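Local structure of DNA repair protein RAD7 (Saccharomyces cerevisiae, 5ZB2) at residues E26-S31 against F71-L76; L307-I312 against K337-A342; F158-S161 against R165-D168; I213-N218 against S300-L305. The protein takes part in global genome nucleotide excision repair in yeast as a component of the GGR complex, helping to remove damage from nontranscribed DNA. All coordinates share one frame; numbering follows the deposited sequence.

How the contacts relate
All four contacts lie in the C-terminal leucine-rich-repeat part of RAD7 or at the helix leading into it, spread along one curved solenoid. Contact 1 sits at the N-terminal end, its centre about 54 Å from that of contact 2, on the far side of the chain's centre. Contact 3 joins strand 157-161 to the loop after it, and its centre is about 18 Å from that of contact 4. Contacts 2 and 4 touch through Phe301: its CB is 3.8 Å from Leu307 CD1 and its CD2 is 3.9 Å from Ile312 CD1. The side chains of Asp28 and Arg302 lie about 4 Å from a hexaoxaicosanediol and a glycerol respectively, both probably from the crystallisation liquor.

Contact 1: E26-S31 against F71-L76; sequences EADESS and FLKTDL
Asp28 and Lys73 form a salt bridge that ties the long N-terminal helix 8-41 to the loop entering the first strand, 78-81, of the leucine-rich-repeat solenoid. Lys73 NZ donates to Asp28 OD2 at 2.6 Å, meeting the oxygen on its syn side and 24° out of the carboxylate plane. The other oxygen joins in through a water, which donates to Asp28 OD1 at 2.9 Å and accepts from Lys73 NZ at 3.1 Å, so the ammonium group binds one carboxylate oxygen directly and the other through the water. The Asp28 chi1 of -170° turns the carboxylate from the helix flank to the lysine, whose chain is folded at chi2 and chi3.

Apolar packing is slight: Lys73 CG lies 4.3 Å from Ser31 CB, while Phe35 one turn further on also touches the lysine. Ala27 and Ser30 pack on Val34 of the second subunit, another copy of this protein, and Asp28 lines the pocket of a bound hexaoxaicosanediol.

Local hydrogen bonds shape both segments. Thr74 OG1 accepts from Leu76 N at 3.2 Å, an ST turn just past the lysine. On the helix, Ala27 O takes two donors from Ser31, N at 2.9 Å and OG at 2.8 Å, which arrive from opposite faces of the carbonyl plane.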
loop_
_atom_site.group_PDB
_atom_site.type_symbol
_atom_site.label_atom_id
_atom_site.label_comp_id
_atom_site.label_asym_id
_atom_site.label_seq_id
_atom_site.Cartn_x
_atom_site.Cartn_y
_atom_site.Cartn_z
ATOM N N GLU A 26 -2.769 -19.125 7.719
ATOM C CA GLU A 26 -3.889 -19.114 8.656
ATOM C C GLU A 26 -4.617 -17.775 8.612
ATOM O O GLU A 26 -5.849 -17.725 8.518
ATOM C CB GLU A 26 -3.398 -19.410 10.075
ATOM C CG GLU A 26 -4.515 -19.500 11.114
ATOM C CD GLU A 26 -3.993 -19.569 12.537
ATOM O OE1 GLU A 26 -4.750 -19.213 13.466
ATOM O OE2 GLU A 26 -2.828 -19.977 12.725
ATOM N N ALA A 27 -3.867 -16.673 8.690
ATOM C CA ALA A 27 -4.488 -15.355 8.616
ATOM C C ALA A 27 -5.191 -15.159 7.280
ATOM O O ALA A 27 -6.252 -14.525 7.212
ATOM C CB ALA A 27 -3.439 -14.265 8.836
ATOM N N ASP A 28 -4.619 -15.700 6.202
ATOM C CA ASP A 28 -5.262 -15.594 4.899
ATOM C C ASP A 28 -6.631 -16.262 4.910
ATOM O O ASP A 28 -7.583 -15.756 4.304
ATOM C CB ASP A 28 -4.368 -16.210 3.824
ATOM C CG ASP A 28 -4.867 -15.928 2.421
ATOM O OD1 ASP A 28 -4.499 -14.878 1.853
ATOM O OD2 ASP A 28 -5.629 -16.758 1.884
ATOM N N GLU A 29 -6.757 -17.393 5.608
ATOM C CA GLU A 29 -8.052 -18.058 5.708
ATOM C C GLU A 29 -9.015 -17.247 6.563
ATOM O O GLU A 29 -10.182 -17.069 6.200
ATOM C CB GLU A 29 -7.884 -19.467 6.279
ATOM C CG GLU A 29 -6.936 -20.351 5.484
ATOM C CD GLU A 29 -7.242 -20.350 3.999
ATOM O OE1 GLU A 29 -8.428 -20.208 3.635
ATOM O OE2 GLU A 29 -6.294 -20.483 3.196
ATOM N N SER A 30 -8.548 -16.751 7.710
ATOM C CA SER A 30 -9.397 -15.880 8.515
ATOM C C SER A 30 -9.876 -14.681 7.708
ATOM O O SER A 30 -10.985 -14.187 7.933
ATOM C CB SER A 30 -8.652 -15.410 9.761
ATOM O OG SER A 30 -9.419 -14.442 10.457
ATOM N N SER A 31 -9.060 -14.204 6.767
ATOM C CA SER A 31 -9.501 -13.129 5.884
ATOM C C SER A 31 -10.645 -13.595 4.992
ATOM O O SER A 31 -11.605 -12.851 4.760
ATOM C CB SER A 31 -8.330 -12.633 5.038
ATOM O OG SER A 31 -7.247 -12.225 5.856
ATOM N N PHE A 71 -15.249 -8.041 -3.601
ATOM C CA PHE A 71 -14.720 -8.984 -4.576
ATOM C C PHE A 71 -13.473 -9.711 -4.086
ATOM O O PHE A 71 -12.818 -10.394 -4.879
ATOM C CB PHE A 71 -14.408 -8.250 -5.883
ATOM C CG PHE A 71 -15.571 -7.490 -6.443
ATOM C CD1 PHE A 71 -15.831 -6.193 -6.032
ATOM C CD2 PHE A 71 -16.405 -8.068 -7.383
ATOM C CE1 PHE A 71 -16.902 -5.492 -6.546
ATOM C CE2 PHE A 71 -17.477 -7.369 -7.901
ATOM C CZ PHE A 71 -17.725 -6.083 -7.483
ATOM N N LEU A 72 -13.131 -9.592 -2.806
ATOM C CA LEU A 72 -11.879 -10.128 -2.293
ATOM C C LEU A 72 -12.082 -11.498 -1.654
ATOM O O LEU A 72 -13.133 -11.792 -1.078
ATOM C CB LEU A 72 -11.254 -9.171 -1.274
ATOM C CG LEU A 72 -10.854 -7.784 -1.788
ATOM C CD1 LEU A 72 -10.237 -6.961 -0.665
ATOM C CD2 LEU A 72 -9.892 -7.874 -2.962
ATOM N N LYS A 73 -11.048 -12.332 -1.758
ATOM C CA LYS A 73 -11.041 -13.680 -1.189
ATOM C C LYS A 73 -12.225 -14.507 -1.698
ATOM O O LYS A 73 -13.022 -15.045 -0.929
ATOM C CB LYS A 73 -11.027 -13.619 0.342
ATOM C CG LYS A 73 -9.716 -13.115 0.948
ATOM C CD LYS A 73 -8.494 -13.897 0.459
ATOM C CE LYS A 73 -8.634 -15.399 0.671
ATOM N NZ LYS A 73 -7.474 -16.149 0.106
ATOM N N THR A 74 -12.319 -14.601 -3.021
ATOM C CA THR A 74 -13.259 -15.489 -3.691
ATOM C C THR A 74 -12.477 -16.472 -4.553
ATOM O O THR A 74 -11.276 -16.312 -4.782
ATOM C CB THR A 74 -14.258 -14.708 -4.557
ATOM O OG1 THR A 74 -13.627 -14.296 -5.776
ATOM C CG2 THR A 74 -14.777 -13.478 -3.817
ATOM N N ASP A 75 -13.167 -17.507 -5.031
ATOM C CA ASP A 75 -12.575 -18.456 -5.964
ATOM C C ASP A 75 -12.861 -18.093 -7.418
ATOM O O ASP A 75 -12.775 -18.958 -8.296
ATOM C CB ASP A 75 -13.063 -19.877 -5.660
ATOM C CG ASP A 75 -14.568 -20.015 -5.752
ATOM O OD1 ASP A 75 -15.273 -19.041 -5.428
ATOM O OD2 ASP A 75 -15.046 -21.101 -6.142
ATOM N N LEU A 76 -13.196 -16.833 -7.685
ATOM C CA LEU A 76 -13.487 -16.397 -9.043
ATOM C C LEU A 76 -12.229 -16.467 -9.904
ATOM O O LEU A 76 -11.118 -16.204 -9.436
ATOM C CB LEU A 76 -14.043 -14.973 -9.020
ATOM C CG LEU A 76 -14.551 -14.378 -10.334
ATOM C CD1 LEU A 76 -15.711 -15.184 -10.896
ATOM C CD2 LEU A 76 -14.965 -12.931 -10.123
HETATM O O HOH W 1 -5.141 -14.433 -0.901
#

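Contact 2: L307-I312 against K337-A342; sequences LGDMAI and KEAFVA
Asp309 meets Ala339 where the first turn of helix 309-320 lies beside the short, weakly bonded helix at about 337-341 on the solenoid; the CA atoms of Asp309 and Ala339 are 4.7 Å apart. Gly308 holds the N-cap position of the first helix, and Asp309 leaves its opening turn toward the other one. Asp309 CB lies 4.1 Å from Ala339 CB, a plain apolar touch. One bond further out, Asp309 CG is 3.9 Å from Ala339 CB. At the tip the carboxylate divides: Asp309 OD1 approaches Ala339 CB to 3.3 Å, whereas Asp309 OD2 turns to the neighbouring residue and comes to 4.0 Å from Glu338 CB. The arrangement depends on CG standing anti to the carbonyl carbon (chi1 -65°), beside the backbone N.

Thr336 OG1 hydrogen-bonds Asp309 OD2 and so helps to fix the carboxylate; it also pairs with Glu338 N. The glutamate chain is bent at chi2 and its end leads away; Asp309 OD2 and Glu338 OE1 are 6.7 Å apart. Across this interface no hydrogen bond is made: the contact is van der Waals packing against a small methyl, with the acid's polar needs met by residues adjoining the two segments.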
loop_
_atom_site.group_PDB
_atom_site.type_symbol
_atom_site.label_atom_id
_atom_site.label_comp_id
_atom_site.label_asym_id
_atom_site.label_seq_id
_atom_site.Cartn_x
_atom_site.Cartn_y
_atom_site.Cartn_z
ATOM N N LEU A 307 -21.141 0.019 -48.596
ATOM C CA LEU A 307 -21.784 -1.289 -48.565
ATOM C C LEU A 307 -23.277 -1.179 -48.838
ATOM O O LEU A 307 -23.977 -0.353 -48.239
ATOM C CB LEU A 307 -21.540 -1.964 -47.220
ATOM C CG LEU A 307 -20.074 -2.186 -46.854
ATOM C CD1 LEU A 307 -19.993 -2.986 -45.562
ATOM C CD2 LEU A 307 -19.295 -2.878 -47.968
ATOM N N GLY A 308 -23.760 -2.037 -49.739
ATOM C CA GLY A 308 -25.151 -2.061 -50.139
ATOM C C GLY A 308 -25.829 -3.393 -49.876
ATOM O O GLY A 308 -25.329 -4.218 -49.103
ATOM N N ASP A 309 -26.965 -3.616 -50.541
ATOM C CA ASP A 309 -27.853 -4.716 -50.172
ATOM C C ASP A 309 -27.154 -6.070 -50.262
ATOM O O ASP A 309 -27.249 -6.890 -49.343
ATOM C CB ASP A 309 -29.098 -4.702 -51.063
ATOM C CG ASP A 309 -29.952 -3.462 -50.860
ATOM O OD1 ASP A 309 -29.844 -2.825 -49.794
ATOM O OD2 ASP A 309 -30.736 -3.122 -51.768
ATOM N N MET A 310 -26.457 -6.333 -51.370
ATOM C CA MET A 310 -25.992 -7.693 -51.625
ATOM C C MET A 310 -24.995 -8.164 -50.574
ATOM O O MET A 310 -24.974 -9.352 -50.232
ATOM C CB MET A 310 -25.379 -7.792 -53.023
ATOM C CG MET A 310 -26.405 -7.949 -54.136
ATOM S SD MET A 310 -27.511 -9.362 -53.896
ATOM C CE MET A 310 -26.344 -10.721 -53.927
ATOM N N ALA A 311 -24.161 -7.263 -50.055
ATOM C CA ALA A 311 -23.256 -7.642 -48.977
ATOM C C ALA A 311 -24.031 -8.191 -47.782
ATOM O O ALA A 311 -23.669 -9.230 -47.215
ATOM C CB ALA A 311 -22.405 -6.443 -48.564
ATOM N N ILE A 312 -25.115 -7.511 -47.399
ATOM C CA ILE A 312 -25.891 -7.924 -46.233
ATOM C C ILE A 312 -26.694 -9.181 -46.537
ATOM O O ILE A 312 -26.838 -10.063 -45.680
ATOM C CB ILE A 312 -26.807 -6.774 -45.771
ATOM C CG1 ILE A 312 -25.997 -5.493 -45.537
ATOM C CG2 ILE A 312 -27.568 -7.164 -44.506
ATOM C CD1 ILE A 312 -24.829 -5.653 -44.593
ATOM N N LYS A 337 -34.624 -0.998 -49.008
ATOM C CA LYS A 337 -35.561 -1.814 -48.246
ATOM C C LYS A 337 -35.342 -3.301 -48.494
ATOM O O LYS A 337 -35.638 -4.125 -47.622
ATOM C CB LYS A 337 -36.995 -1.418 -48.598
ATOM C CG LYS A 337 -38.055 -2.072 -47.732
ATOM C CD LYS A 337 -39.432 -1.514 -48.050
ATOM C CE LYS A 337 -40.493 -2.037 -47.095
ATOM N NZ LYS A 337 -41.838 -1.483 -47.416
ATOM N N GLU A 338 -34.808 -3.664 -49.663
ATOM C CA GLU A 338 -34.637 -5.075 -49.993
ATOM C C GLU A 338 -33.679 -5.766 -49.031
ATOM O O GLU A 338 -33.855 -6.951 -48.726
ATOM C CB GLU A 338 -34.138 -5.220 -51.433
ATOM C CG GLU A 338 -34.076 -6.659 -51.932
ATOM C CD GLU A 338 -35.444 -7.311 -52.007
ATOM O OE1 GLU A 338 -36.456 -6.583 -51.909
ATOM O OE2 GLU A 338 -35.505 -8.549 -52.163
ATOM N N ALA A 339 -32.657 -5.054 -48.550
ATOM C CA ALA A 339 -31.730 -5.655 -47.598
ATOM C C ALA A 339 -32.461 -6.145 -46.354
ATOM O O ALA A 339 -32.187 -7.243 -45.855
ATOM C CB ALA A 339 -30.643 -4.650 -47.214
ATOM N N PHE A 340 -33.399 -5.348 -45.840
ATOM C CA PHE A 340 -34.091 -5.711 -44.612
ATOM C C PHE A 340 -35.167 -6.765 -44.837
ATOM O O PHE A 340 -35.608 -7.398 -43.871
ATOM C CB PHE A 340 -34.700 -4.464 -43.973
ATOM C CG PHE A 340 -33.689 -3.405 -43.647
ATOM C CD1 PHE A 340 -32.896 -3.514 -42.518
ATOM C CD2 PHE A 340 -33.522 -2.307 -44.473
ATOM C CE1 PHE A 340 -31.959 -2.544 -42.217
ATOM C CE2 PHE A 340 -32.586 -1.332 -44.172
ATOM C CZ PHE A 340 -31.806 -1.451 -43.045
ATOM N N VAL A 341 -35.593 -6.974 -46.085
ATOM C CA VAL A 341 -36.511 -8.069 -46.381
ATOM C C VAL A 341 -35.912 -9.390 -45.922
ATOM O O VAL A 341 -36.604 -10.234 -45.340
ATOM C CB VAL A 341 -36.850 -8.093 -47.884
ATOM C CG1 VAL A 341 -37.758 -9.263 -48.212
ATOM C CG2 VAL A 341 -37.512 -6.789 -48.304
ATOM N N ALA A 342 -34.615 -9.583 -46.161
ATOM C CA ALA A 342 -33.936 -10.816 -45.787
ATOM C C ALA A 342 -33.525 -10.856 -44.323
ATOM O O ALA A 342 -33.122 -11.920 -43.842
ATOM C CB ALA A 342 -32.695 -11.011 -46.660
#

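Contact 3: F158-S161 against R165-D168; sequences FHIS and RFTD
Phe158, Ile160 and Phe166 all have extended first torsions: CG of Phe166 stands anti to N (chi1 -168°), as does CG of Phe158, and CG1 of Ile160 does likewise (chi1 178°). Their positions on strand and loop then let the three side chains meet. For the isoleucine this extends CD1 toward the loop and leaves the branch methyl CG2 facing the phenylalanine as well, so that both ends of one side chain reach the same ring.

CG2 takes the centre of it. Ile160 CG2 lies 4.1 Å from the centroid of the Phe166 ring and only 10° off the ring normal, a CH-pi contact over the face. Ile160 CD1 works nearer the root of the ring, 3.6 Å from Phe166 CD1 and 4.0 Å from Phe166 CB. At the far end, Phe166 CZ arrives at the edge of the Phe158 ring, near its plane, 4.1 Å from Phe158 CE2, while the two side chains run past each other in opposite directions. The contact is thus entirely apolar, with all three residues buried.

It forms part of the hydrophobic core of the leucine-rich-repeat solenoid, between strands and helices. Trp144 and Phe148 of helix 141-150 meet Phe166 and Phe158 respectively edge-to-face. Leu190, in the loop after strand 184-188, touches Ile160 and Phe166, while strand 157-161 runs parallel between strands 130-134 and 184-188.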
loop_
_atom_site.group_PDB
_atom_site.type_symbol
_atom_site.label_atom_id
_atom_site.label_comp_id
_atom_site.label_asym_id
_atom_site.label_seq_id
_atom_site.Cartn_x
_atom_site.Cartn_y
_atom_site.Cartn_z
ATOM N N PHE A 158 -3.596 -10.538 -24.531
ATOM C CA PHE A 158 -3.219 -9.192 -24.117
ATOM C C PHE A 158 -3.927 -8.182 -25.005
ATOM O O PHE A 158 -3.757 -8.200 -26.229
ATOM C CB PHE A 158 -1.701 -8.995 -24.181
ATOM C CG PHE A 158 -1.238 -7.676 -23.624
ATOM C CD1 PHE A 158 -1.295 -7.425 -22.261
ATOM C CD2 PHE A 158 -0.748 -6.687 -24.462
ATOM C CE1 PHE A 158 -0.875 -6.214 -21.742
ATOM C CE2 PHE A 158 -0.325 -5.469 -23.947
ATOM C CZ PHE A 158 -0.387 -5.237 -22.585
ATOM N N HIS A 159 -4.728 -7.319 -24.382
ATOM C CA HIS A 159 -5.359 -6.183 -25.042
ATOM C C HIS A 159 -5.018 -4.930 -24.252
ATOM O O HIS A 159 -5.238 -4.884 -23.037
ATOM C CB HIS A 159 -6.881 -6.352 -25.126
ATOM C CG HIS A 159 -7.318 -7.536 -25.931
ATOM N ND1 HIS A 159 -8.129 -7.424 -27.040
ATOM C CD2 HIS A 159 -7.056 -8.858 -25.790
ATOM C CE1 HIS A 159 -8.347 -8.624 -27.548
ATOM N NE2 HIS A 159 -7.707 -9.511 -26.809
ATOM N N ILE A 160 -4.469 -3.923 -24.934
ATOM C CA ILE A 160 -4.175 -2.633 -24.322
ATOM C C ILE A 160 -4.746 -1.529 -25.202
ATOM O O ILE A 160 -4.717 -1.624 -26.435
ATOM C CB ILE A 160 -2.662 -2.432 -24.096
ATOM C CG1 ILE A 160 -2.408 -1.042 -23.499
ATOM C CG2 ILE A 160 -1.891 -2.633 -25.397
ATOM C CD1 ILE A 160 -1.023 -0.858 -22.958
ATOM N N SER A 161 -5.253 -0.472 -24.567
ATOM C CA SER A 161 -5.912 0.605 -25.289
ATOM C C SER A 161 -5.655 1.937 -24.597
ATOM O O SER A 161 -5.397 1.998 -23.392
ATOM C CB SER A 161 -7.423 0.361 -25.395
ATOM O OG SER A 161 -7.699 -0.917 -25.937
ATOM N N ARG A 165 1.956 5.982 -24.398
ATOM C CA ARG A 165 3.216 5.541 -23.818
ATOM C C ARG A 165 3.492 4.064 -24.065
ATOM O O ARG A 165 4.534 3.564 -23.633
ATOM C CB ARG A 165 3.235 5.832 -22.312
ATOM C CG ARG A 165 3.487 7.297 -21.980
ATOM C CD ARG A 165 3.327 7.587 -20.494
ATOM N NE ARG A 165 3.620 8.981 -20.181
ATOM C CZ ARG A 165 3.168 9.625 -19.105
ATOM N NH1 ARG A 165 2.383 9.012 -18.230
ATOM N NH2 ARG A 165 3.488 10.897 -18.915
ATOM N N PHE A 166 2.585 3.354 -24.734
ATOM C CA PHE A 166 2.855 2.005 -25.231
ATOM C C PHE A 166 3.483 2.152 -26.614
ATOM O O PHE A 166 2.785 2.285 -27.621
ATOM C CB PHE A 166 1.579 1.174 -25.272
ATOM C CG PHE A 166 1.821 -0.290 -25.494
ATOM C CD1 PHE A 166 2.249 -1.095 -24.454
ATOM C CD2 PHE A 166 1.623 -0.861 -26.742
ATOM C CE1 PHE A 166 2.476 -2.448 -24.646
ATOM C CE2 PHE A 166 1.846 -2.215 -26.944
ATOM C CZ PHE A 166 2.275 -3.009 -25.895
ATOM N N THR A 167 4.807 2.128 -26.661
ATOM C CA THR A 167 5.551 2.490 -27.857
ATOM C C THR A 167 5.859 1.261 -28.706
ATOM O O THR A 167 5.592 0.121 -28.324
ATOM C CB THR A 167 6.851 3.192 -27.468
ATOM O OG1 THR A 167 7.706 2.257 -26.797
ATOM C CG2 THR A 167 6.561 4.371 -26.538
ATOM N N ASP A 168 6.440 1.510 -29.882
ATOM C CA ASP A 168 6.901 0.413 -30.729
ATOM C C ASP A 168 7.871 -0.490 -29.977
ATOM O O ASP A 168 7.826 -1.719 -30.118
ATOM C CB ASP A 168 7.549 0.975 -31.996
ATOM C CG ASP A 168 6.526 1.444 -33.015
ATOM O OD1 ASP A 168 5.482 0.770 -33.167
ATOM O OD2 ASP A 168 6.758 2.488 -33.663
#

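Contact 4: I213-N218 against S300-L305; sequences IEYPFN and SFRRCL
Tyr215 and Arg302 carry the whole of this surface contact, each losing 29 Å² to the other segment. Their backbones are well separated, the nearest CA atoms being those of Tyr215 and Arg303, 13.5 Å apart, so the meeting is made by the ends of two long side chains. Tyr215 OH comes to 2.8 Å from Arg302 NH2, at the edge of the guanidinium and near its plane, and NH2 in turn lies at the edge of the phenol ring. Ring and guanidinium planes are turned 36° against each other.

Although the separation is short, the angle is too poor for a hydrogen bond. The hydroxyl lies close to the extension of the CZ-NH2 bond of Arg302, with a CZ-NH2-OH angle of about 160°, so it falls between the directions of the two N-H bonds.

Arg302 gets to this place by a chain that is straight as far as CD and then bends at chi3 (65°). Its polar end is held mainly by Glu274, which forms a salt bridge with NE and also accepts from Ser300 OG; Glu275 adds a long, weak ion pair to NH2 and touches the Tyr215 side chain. Arg189 lies against the tyrosine ring in a cation-pi contact.

Arg302 occupies the second position of the type II turn Phe301 to Cys304, directly after strand 298-300, and Tyr215 directly follows strand 210-214. Side chains from separate post-strand loops are thereby brought together across the curved strand array of a leucine-rich-repeat solenoid.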
loop_
_atom_site.group_PDB
_atom_site.type_symbol
_atom_site.label_atom_id
_atom_site.label_comp_id
_atom_site.label_asym_id
_atom_site.label_seq_id
_atom_site.Cartn_x
_atom_site.Cartn_y
_atom_site.Cartn_z
ATOM N N ILE A 213 -7.587 -4.628 -33.899
ATOM C CA ILE A 213 -6.770 -3.462 -34.232
ATOM C C ILE A 213 -7.724 -2.307 -34.496
ATOM O O ILE A 213 -8.599 -2.413 -35.360
ATOM C CB ILE A 213 -5.865 -3.694 -35.457
ATOM C CG1 ILE A 213 -4.934 -4.890 -35.225
ATOM C CG2 ILE A 213 -5.061 -2.432 -35.756
ATOM C CD1 ILE A 213 -4.058 -5.256 -36.430
ATOM N N GLU A 214 -7.560 -1.203 -33.762
ATOM C CA GLU A 214 -8.476 -0.076 -33.880
ATOM C C GLU A 214 -7.711 1.239 -33.933
ATOM O O GLU A 214 -6.804 1.470 -33.131
ATOM C CB GLU A 214 -9.467 -0.046 -32.714
ATOM C CG GLU A 214 -10.146 -1.370 -32.441
ATOM C CD GLU A 214 -11.232 -1.257 -31.386
ATOM O OE1 GLU A 214 -12.384 -0.943 -31.748
ATOM O OE2 GLU A 214 -10.932 -1.472 -30.193
ATOM N N TYR A 215 -8.098 2.096 -34.876
ATOM C CA TYR A 215 -7.663 3.484 -34.964
ATOM C C TYR A 215 -6.149 3.630 -34.853
ATOM O O TYR A 215 -5.646 4.221 -33.890
ATOM C CB TYR A 215 -8.386 4.301 -33.890
ATOM C CG TYR A 215 -9.868 4.017 -33.915
ATOM C CD1 TYR A 215 -10.642 4.419 -34.990
ATOM C CD2 TYR A 215 -10.482 3.306 -32.894
ATOM C CE1 TYR A 215 -11.990 4.140 -35.046
ATOM C CE2 TYR A 215 -11.833 3.021 -32.936
ATOM C CZ TYR A 215 -12.584 3.442 -34.019
ATOM O OH TYR A 215 -13.933 3.170 -34.082
ATOM N N PRO A 216 -5.393 3.122 -35.823
ATOM C CA PRO A 216 -3.957 3.416 -35.863
ATOM C C PRO A 216 -3.718 4.898 -36.101
ATOM O O PRO A 216 -4.484 5.567 -36.797
ATOM C CB PRO A 216 -3.453 2.572 -37.038
ATOM C CG PRO A 216 -4.656 2.427 -37.923
ATOM C CD PRO A 216 -5.830 2.338 -36.991
ATOM N N PHE A 217 -2.634 5.411 -35.514
ATOM C CA PHE A 217 -2.351 6.840 -35.606
ATOM C C PHE A 217 -2.083 7.254 -37.048
ATOM O O PHE A 217 -2.686 8.206 -37.557
ATOM C CB PHE A 217 -1.165 7.198 -34.710
ATOM C CG PHE A 217 -0.970 8.674 -34.536
ATOM C CD1 PHE A 217 -1.828 9.408 -33.732
ATOM C CD2 PHE A 217 0.066 9.330 -35.177
ATOM C CE1 PHE A 217 -1.652 10.769 -33.570
ATOM C CE2 PHE A 217 0.248 10.690 -35.019
ATOM C CZ PHE A 217 -0.614 11.412 -34.216
ATOM N N ASN A 218 -1.176 6.552 -37.722
ATOM C CA ASN A 218 -0.943 6.732 -39.150
ATOM C C ASN A 218 -1.583 5.553 -39.874
ATOM O O ASN A 218 -1.115 4.414 -39.764
ATOM C CB ASN A 218 0.547 6.838 -39.455
ATOM C CG ASN A 218 1.168 8.096 -38.877
ATOM O OD1 ASN A 218 0.551 9.162 -38.878
ATOM N ND2 ASN A 218 2.391 7.978 -38.371
ATOM N N SER A 300 -20.405 -5.923 -37.222
ATOM C CA SER A 300 -20.557 -4.482 -37.380
ATOM C C SER A 300 -19.893 -4.014 -38.666
ATOM O O SER A 300 -18.743 -4.369 -38.943
ATOM C CB SER A 300 -19.959 -3.719 -36.197
ATOM O OG SER A 300 -20.017 -2.318 -36.429
ATOM N N PHE A 301 -20.624 -3.212 -39.439
ATOM C CA PHE A 301 -20.099 -2.531 -40.615
ATOM C C PHE A 301 -20.242 -1.017 -40.480
ATOM O O PHE A 301 -20.360 -0.306 -41.480
ATOM C CB PHE A 301 -20.799 -3.016 -41.885
ATOM C CG PHE A 301 -20.659 -4.491 -42.137
ATOM C CD1 PHE A 301 -19.413 -5.060 -42.325
ATOM C CD2 PHE A 301 -21.779 -5.305 -42.205
ATOM C CE1 PHE A 301 -19.282 -6.419 -42.563
ATOM C CE2 PHE A 301 -21.656 -6.664 -42.447
ATOM C CZ PHE A 301 -20.408 -7.220 -42.624
ATOM N N ARG A 302 -20.224 -0.515 -39.245
ATOM C CA ARG A 302 -20.407 0.910 -38.991
ATOM C C ARG A 302 -19.513 1.747 -39.895
ATOM O O ARG A 302 -18.288 1.592 -39.894
ATOM C CB ARG A 302 -20.110 1.223 -37.521
ATOM C CG ARG A 302 -20.323 2.690 -37.145
ATOM C CD ARG A 302 -19.975 2.967 -35.686
ATOM N NE ARG A 302 -18.552 2.773 -35.437
ATOM C CZ ARG A 302 -17.608 3.655 -35.748
ATOM N NH1 ARG A 302 -17.927 4.809 -36.323
ATOM N NH2 ARG A 302 -16.336 3.380 -35.487
ATOM N N ARG A 303 -20.145 2.638 -40.660
ATOM C CA ARG A 303 -19.458 3.617 -41.505
ATOM C C ARG A 303 -18.623 2.953 -42.599
ATOM O O ARG A 303 -17.610 3.501 -43.037
ATOM C CB ARG A 303 -18.599 4.572 -40.670
ATOM C CG ARG A 303 -19.424 5.629 -39.938
ATOM C CD ARG A 303 -18.572 6.764 -39.393
ATOM N NE ARG A 303 -17.820 7.448 -40.443
ATOM C CZ ARG A 303 -18.346 8.309 -41.310
ATOM N NH1 ARG A 303 -19.641 8.596 -41.270
ATOM N NH2 ARG A 303 -17.576 8.879 -42.226
ATOM N N CYS A 304 -19.051 1.777 -43.061
ATOM C CA CYS A 304 -18.558 1.214 -44.320
ATOM C C CYS A 304 -19.425 1.774 -45.441
ATOM O O CYS A 304 -20.331 1.121 -45.965
ATOM C CB CYS A 304 -18.590 -0.305 -44.285
ATOM S SG CYS A 304 -17.114 -1.040 -43.598
ATOM N N LEU A 305 -19.111 3.013 -45.826
ATOM C CA LEU A 305 -20.067 3.849 -46.546
ATOM C C LEU A 305 -20.505 3.237 -47.872
ATOM O O LEU A 305 -21.598 3.546 -48.362
ATOM C CB LEU A 305 -19.464 5.237 -46.773
ATOM C CG LEU A 305 -19.018 5.986 -45.513
ATOM C CD1 LEU A 305 -18.359 7.309 -45.878
ATOM C CD2 LEU A 305 -20.191 6.219 -44.561
#